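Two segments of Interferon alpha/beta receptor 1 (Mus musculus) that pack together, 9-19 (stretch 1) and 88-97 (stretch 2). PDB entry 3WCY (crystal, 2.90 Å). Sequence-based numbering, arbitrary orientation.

Stretch 1 (9-19) IDVYIIDDNYT
Stretch 2 (88-97) WNEVDPFIPF

The contact centres on the ring of Phe-94, which reaches stretch 1 between Val-11 and Ile-13. Phe-94 sits in extended backbone (phi/psi -141/164) with chi1 p (71°) and chi2 98°, its CA-to-CB bond pointing toward stretch 1. Ile-13 CD1 lies 3.6 Å from Phe-94 CE1, near the ring plane and therefore at its edge; Val-11 CG1 approaches Phe-94 CZ obliquely at 3.7 Å. Both aliphatic residues point toward stretch 2, as expected for alternate residues of an extended chain: Val-11 (-113/122) has chi1 p, and Ile-13 (-123/118) has chi1 m (-37°) and chi2 t. Tyr-12 (-95/130), between them, is out of reach.

Ile-13 CD1 also lies 4.3 Å from Pro-96 CB, so one methyl touches both Phe-94 and Pro-96. Pro-96 has phi/psi -58/-24 and a C-gamma endo ring. Tyr-18 OH packs on Pro-96 CB at 3.9 Å, with Tyr-18 chi1 m and chi2 -99°.

Tyr-18 comes alongside Ile-13 because stretch 1 folds into a hairpin. A type II' turn spans Ile-14 to Asn-17, with Asp-15 at 65/-119 and Asp-16 at -99/9. Ile-14 N to Asn-17 O (3.0 Å) and Asn-17 N to Ile-14 O (3.1 Å) close it; Tyr-12 N to Thr-19 O (3.2 Å) extends the ladder, while Thr-19 N to Tyr-12 O (3.0 Å) is weak. Thr-19 OG1 also donates to Tyr-12 O at 3.0 Å.

The two stretches run in the same sense: Ile-9 CA is 7.6 Å from Val-91 CA, and Ile-13 CA 7.9 Å from Pro-96 CA. At the polar edge, Ile-9 CG2 meets Asn-89 OD1 at 3.3 Å (Asn-89 chi1 t, chi2 77°), and Val-91 CG2 (chi1 p) lies 4.1 Å from Ile-9 O. No hydrogen bond crosses the 276 Å² interface.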

# COMPACT_ATOMS: atom_id res chain seq x y z
N ILE A 9 -11.08 -39.31 -8.55
CA ILE A 9 -9.68 -38.87 -8.57
C ILE A 9 -9.56 -37.36 -8.34
O ILE A 9 -10.38 -36.60 -8.85
CB ILE A 9 -8.93 -39.39 -9.84
CG1 ILE A 9 -7.42 -39.54 -9.61
CG2 ILE A 9 -9.26 -38.60 -11.12
CD1 ILE A 9 -6.99 -40.95 -9.22
N ASP A 10 -8.56 -36.95 -7.54
CA ASP A 10 -8.32 -35.54 -7.18
C ASP A 10 -7.17 -34.90 -7.97
O ASP A 10 -6.22 -35.57 -8.34
CB ASP A 10 -8.08 -35.40 -5.66
CG ASP A 10 -9.27 -34.81 -4.92
OD1 ASP A 10 -9.26 -33.58 -4.66
OD2 ASP A 10 -10.20 -35.57 -4.59
N VAL A 11 -7.27 -33.58 -8.20
CA VAL A 11 -6.28 -32.79 -8.93
C VAL A 11 -5.58 -31.77 -8.00
O VAL A 11 -6.25 -30.94 -7.37
CB VAL A 11 -6.87 -32.15 -10.23
CG1 VAL A 11 -8.09 -31.26 -9.95
CG2 VAL A 11 -5.80 -31.38 -11.02
N TYR A 12 -4.24 -31.87 -7.91
CA TYR A 12 -3.45 -30.95 -7.09
C TYR A 12 -2.93 -29.81 -7.95
O TYR A 12 -2.38 -30.03 -9.03
CB TYR A 12 -2.30 -31.66 -6.36
CG TYR A 12 -1.57 -30.78 -5.36
CD1 TYR A 12 -2.08 -30.57 -4.08
CD2 TYR A 12 -0.38 -30.15 -5.70
CE1 TYR A 12 -1.41 -29.76 -3.16
CE2 TYR A 12 0.29 -29.33 -4.79
CZ TYR A 12 -0.23 -29.14 -3.52
OH TYR A 12 0.43 -28.33 -2.63
N ILE A 13 -3.15 -28.57 -7.47
CA ILE A 13 -2.72 -27.36 -8.17
C ILE A 13 -1.80 -26.54 -7.27
O ILE A 13 -2.21 -26.10 -6.19
CB ILE A 13 -3.88 -26.51 -8.76
CG1 ILE A 13 -5.03 -27.37 -9.33
CG2 ILE A 13 -3.34 -25.52 -9.82
CD1 ILE A 13 -6.35 -26.67 -9.46
N ILE A 14 -0.57 -26.36 -7.72
CA ILE A 14 0.45 -25.55 -7.06
C ILE A 14 0.82 -24.47 -8.08
O ILE A 14 1.58 -24.74 -9.02
CB ILE A 14 1.63 -26.39 -6.47
CG1 ILE A 14 2.68 -25.53 -5.75
CG2 ILE A 14 2.26 -27.35 -7.48
CD1 ILE A 14 2.46 -25.38 -4.26
N ASP A 15 0.18 -23.28 -7.95
CA ASP A 15 0.31 -22.13 -8.86
C ASP A 15 -0.24 -22.57 -10.22
O ASP A 15 -1.41 -22.95 -10.29
CB ASP A 15 1.77 -21.62 -8.93
CG ASP A 15 2.30 -21.05 -7.63
OD1 ASP A 15 2.01 -21.62 -6.56
OD2 ASP A 15 3.04 -20.05 -7.69
N ASP A 16 0.59 -22.56 -11.29
CA ASP A 16 0.16 -22.91 -12.64
C ASP A 16 0.52 -24.35 -13.03
O ASP A 16 0.34 -24.76 -14.18
CB ASP A 16 0.63 -21.88 -13.67
CG ASP A 16 -0.19 -20.60 -13.64
OD1 ASP A 16 -1.43 -20.67 -13.86
OD2 ASP A 16 0.40 -19.52 -13.38
N ASN A 17 0.99 -25.13 -12.03
CA ASN A 17 1.35 -26.53 -12.18
C ASN A 17 0.20 -27.41 -11.71
O ASN A 17 -0.37 -27.16 -10.65
CB ASN A 17 2.64 -26.86 -11.43
CG ASN A 17 3.87 -26.22 -12.02
OD1 ASN A 17 4.20 -26.40 -13.20
ND2 ASN A 17 4.59 -25.47 -11.20
N TYR A 18 -0.15 -28.42 -12.52
CA TYR A 18 -1.24 -29.36 -12.26
C TYR A 18 -0.69 -30.79 -12.13
O TYR A 18 0.34 -31.12 -12.73
CB TYR A 18 -2.29 -29.29 -13.39
CG TYR A 18 -3.04 -27.98 -13.44
CD1 TYR A 18 -4.31 -27.85 -12.89
CD2 TYR A 18 -2.50 -26.87 -14.08
CE1 TYR A 18 -5.01 -26.65 -12.95
CE2 TYR A 18 -3.19 -25.65 -14.14
CZ TYR A 18 -4.45 -25.55 -13.57
OH TYR A 18 -5.13 -24.36 -13.63
N THR A 19 -1.38 -31.64 -11.33
CA THR A 19 -1.01 -33.04 -11.08
C THR A 19 -2.22 -33.96 -10.96
O THR A 19 -3.28 -33.54 -10.50
CB THR A 19 -0.04 -33.17 -9.88
OG1 THR A 19 -0.23 -32.09 -8.97
CG2 THR A 19 1.43 -33.24 -10.32
N TRP A 88 -11.90 -43.18 -17.45
CA TRP A 88 -12.87 -42.25 -18.07
C TRP A 88 -13.09 -40.99 -17.21
O TRP A 88 -14.18 -40.77 -16.68
CB TRP A 88 -14.18 -42.95 -18.47
N ASN A 89 -12.02 -40.19 -17.07
CA ASN A 89 -11.98 -38.96 -16.27
C ASN A 89 -12.94 -37.89 -16.77
O ASN A 89 -12.99 -37.61 -17.97
CB ASN A 89 -10.54 -38.42 -16.18
CG ASN A 89 -10.36 -37.25 -15.25
OD1 ASN A 89 -10.32 -37.39 -14.02
ND2 ASN A 89 -10.21 -36.05 -15.81
N GLU A 90 -13.68 -37.34 -15.81
CA GLU A 90 -14.74 -36.35 -15.98
C GLU A 90 -15.32 -36.11 -14.57
O GLU A 90 -16.29 -36.75 -14.17
CB GLU A 90 -15.82 -36.87 -16.92
CG GLU A 90 -17.08 -36.00 -16.96
CD GLU A 90 -17.27 -35.32 -18.29
OE1 GLU A 90 -17.95 -34.27 -18.33
OE2 GLU A 90 -16.76 -35.83 -19.31
N VAL A 91 -14.70 -35.18 -13.85
CA VAL A 91 -14.90 -34.96 -12.43
C VAL A 91 -15.89 -33.84 -12.21
O VAL A 91 -16.68 -33.51 -13.10
CB VAL A 91 -13.58 -34.62 -11.71
CG1 VAL A 91 -13.14 -33.21 -12.08
CG2 VAL A 91 -13.74 -34.76 -10.21
N ASP A 92 -15.85 -33.26 -11.02
CA ASP A 92 -16.75 -32.14 -10.71
C ASP A 92 -16.18 -30.82 -11.27
O ASP A 92 -15.03 -30.50 -10.97
CB ASP A 92 -16.96 -32.05 -9.18
CG ASP A 92 -17.98 -31.02 -8.73
OD1 ASP A 92 -17.65 -29.82 -8.70
OD2 ASP A 92 -19.10 -31.43 -8.35
N PRO A 93 -16.96 -30.05 -12.08
CA PRO A 93 -16.44 -28.77 -12.60
C PRO A 93 -16.16 -27.76 -11.49
O PRO A 93 -16.98 -27.60 -10.58
CB PRO A 93 -17.54 -28.29 -13.56
CG PRO A 93 -18.77 -28.97 -13.10
CD PRO A 93 -18.34 -30.30 -12.55
N PHE A 94 -14.98 -27.11 -11.53
CA PHE A 94 -14.55 -26.16 -10.50
C PHE A 94 -13.81 -24.91 -11.03
O PHE A 94 -13.32 -24.90 -12.16
CB PHE A 94 -13.68 -26.90 -9.46
CG PHE A 94 -12.31 -27.32 -9.94
CD1 PHE A 94 -11.19 -26.55 -9.67
CD2 PHE A 94 -12.14 -28.49 -10.67
CE1 PHE A 94 -9.92 -26.93 -10.13
CE2 PHE A 94 -10.88 -28.87 -11.14
CZ PHE A 94 -9.78 -28.09 -10.86
N ILE A 95 -13.69 -23.88 -10.16
CA ILE A 95 -12.95 -22.66 -10.45
C ILE A 95 -11.53 -22.90 -9.87
O ILE A 95 -11.40 -23.06 -8.65
CB ILE A 95 -13.63 -21.39 -9.86
CG1 ILE A 95 -15.05 -21.20 -10.43
CG2 ILE A 95 -12.78 -20.14 -10.09
CD1 ILE A 95 -16.15 -21.47 -9.42
N PRO A 96 -10.47 -22.95 -10.72
CA PRO A 96 -9.12 -23.25 -10.19
C PRO A 96 -8.53 -22.34 -9.11
O PRO A 96 -7.68 -22.79 -8.35
CB PRO A 96 -8.24 -23.31 -11.45
CG PRO A 96 -9.01 -22.61 -12.51
CD PRO A 96 -10.46 -22.83 -12.19
N PHE A 97 -9.00 -21.08 -9.02
CA PHE A 97 -8.55 -20.07 -8.06
C PHE A 97 -8.81 -20.40 -6.58
O PHE A 97 -8.15 -19.82 -5.71
CB PHE A 97 -9.12 -18.69 -8.45
CG PHE A 97 -8.71 -17.50 -7.61
CD1 PHE A 97 -7.36 -17.18 -7.43
CD2 PHE A 97 -9.66 -16.68 -7.02
CE1 PHE A 97 -6.99 -16.09 -6.65
CE2 PHE A 97 -9.28 -15.57 -6.27
CZ PHE A 97 -7.95 -15.28 -6.08